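Local atomic coordinates of L-iditol 2-dehydrogenase (Clostridium scindens, PDB entry 4OH1), a protein that probably oxidises L-iditol and related polyols with NAD+ as a zinc-dependent dehydrogenase of the alcohol dehydrogenase family, binding zinc at two sites. Residues E335-Y338 / K344-I347. Sequence-based numbering, arbitrary orientation.
Sequences EDLY and KIVI
I345 meets the helical turn of D336 and L337 through one methyl group, by van der Waals contact with the backbone and with the side-chain carbons on it. CD1 of I345 lies 3.4 Å from N of L337. The same methyl is 3.7 Å from C of D336, so it rests against the peptide unit joining the two residues. The flanking side chains close on it from either end of that unit: CB of D336 is 3.9 Å from I345 CD1. On the L337 side, CB approaches I345 CD1 to 4.0 Å. The reach follows from the isoleucine's torsions: CG1 stands anti to the carbonyl carbon (chi1 -59°), and the extended second torsion (chi2 156°) carries CD1 on to the helix. About 105 Å² is buried in total, and the CA atoms of L337 and I345 remain 7.2 Å apart, which fits a contact made by the tip of one side chain.

The polar interactions run to other parts of the chain. The side chain of D336 lends only CB to this contact; its OD2 is hydrogen-bonded to NE2 of H325 on strand 321-326. K344, whose CB points away from the helix, forms a salt bridge from NZ to OE1 of E75, a zinc ligand.

Strand 321-326, helix 330-338 and strand 344-348 form a beta-alpha-beta unit whose two strands are parallel, and the I345 methyl is one of the points where helix 330-338 meets the mixed sheet containing both strands. On its other edge strand 344-348 pairs antiparallel with strand 35-44, while L337 also touches T50 of helix 48-54.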
# COMPACT_ATOMS: atom_id res chain seq x y z
N GLU A 335 24.25 27.68 24.79
CA GLU A 335 24.68 26.96 26.01
C GLU A 335 23.64 25.89 26.36
O GLU A 335 23.98 24.73 26.60
CB GLU A 335 24.87 27.89 27.19
CG GLU A 335 26.04 28.82 27.08
CD GLU A 335 26.05 29.87 28.24
OE1 GLU A 335 25.49 29.55 29.32
OE2 GLU A 335 26.57 31.01 28.06
N ASP A 336 22.36 26.27 26.36
CA ASP A 336 21.28 25.32 26.65
C ASP A 336 21.30 24.17 25.68
O ASP A 336 21.17 23.04 26.08
CB ASP A 336 19.93 26.00 26.64
CG ASP A 336 19.74 26.88 27.82
OD1 ASP A 336 20.61 26.85 28.69
OD2 ASP A 336 18.75 27.62 27.89
N LEU A 337 21.52 24.44 24.42
CA LEU A 337 21.64 23.38 23.45
C LEU A 337 22.75 22.41 23.81
O LEU A 337 22.53 21.19 23.83
CB LEU A 337 21.94 23.96 22.08
CG LEU A 337 22.02 22.90 20.99
CD1 LEU A 337 20.62 22.41 20.69
CD2 LEU A 337 22.65 23.44 19.73
N TYR A 338 23.95 22.94 24.06
CA TYR A 338 25.12 22.10 24.30
C TYR A 338 24.92 21.33 25.59
O TYR A 338 25.48 20.28 25.71
CB TYR A 338 26.46 22.87 24.36
CG TYR A 338 26.81 23.73 23.14
CD1 TYR A 338 26.56 23.29 21.83
CD2 TYR A 338 27.39 24.99 23.30
CE1 TYR A 338 26.86 24.09 20.75
CE2 TYR A 338 27.68 25.78 22.24
CZ TYR A 338 27.43 25.33 20.97
OH TYR A 338 27.74 26.16 19.93
N LYS A 344 13.47 20.69 22.87
CA LYS A 344 13.58 21.68 21.80
C LYS A 344 13.72 23.07 22.40
O LYS A 344 13.06 23.41 23.40
CB LYS A 344 12.36 21.70 20.85
CG LYS A 344 12.26 20.56 19.85
CD LYS A 344 13.42 20.47 18.88
CE LYS A 344 13.17 21.19 17.60
NZ LYS A 344 14.24 20.87 16.61
N ILE A 345 14.58 23.86 21.76
CA ILE A 345 14.82 25.25 22.10
C ILE A 345 14.43 26.14 20.94
O ILE A 345 14.79 25.87 19.79
CB ILE A 345 16.28 25.48 22.40
CG1 ILE A 345 16.73 24.59 23.56
CG2 ILE A 345 16.53 26.95 22.75
CD1 ILE A 345 18.25 24.31 23.56
N VAL A 346 13.67 27.22 21.23
CA VAL A 346 13.35 28.19 20.20
C VAL A 346 13.92 29.55 20.52
O VAL A 346 14.01 29.96 21.68
CB VAL A 346 11.82 28.38 19.91
CG1 VAL A 346 11.28 27.13 19.36
CG2 VAL A 346 11.04 28.78 21.16
N ILE A 347 14.26 30.25 19.44
CA ILE A 347 14.74 31.60 19.53
C ILE A 347 13.77 32.58 18.91
O ILE A 347 13.38 32.43 17.77
CB ILE A 347 16.07 31.73 18.82
CG1 ILE A 347 17.09 30.83 19.48
CG2 ILE A 347 16.54 33.20 18.87
CD1 ILE A 347 18.46 30.84 18.84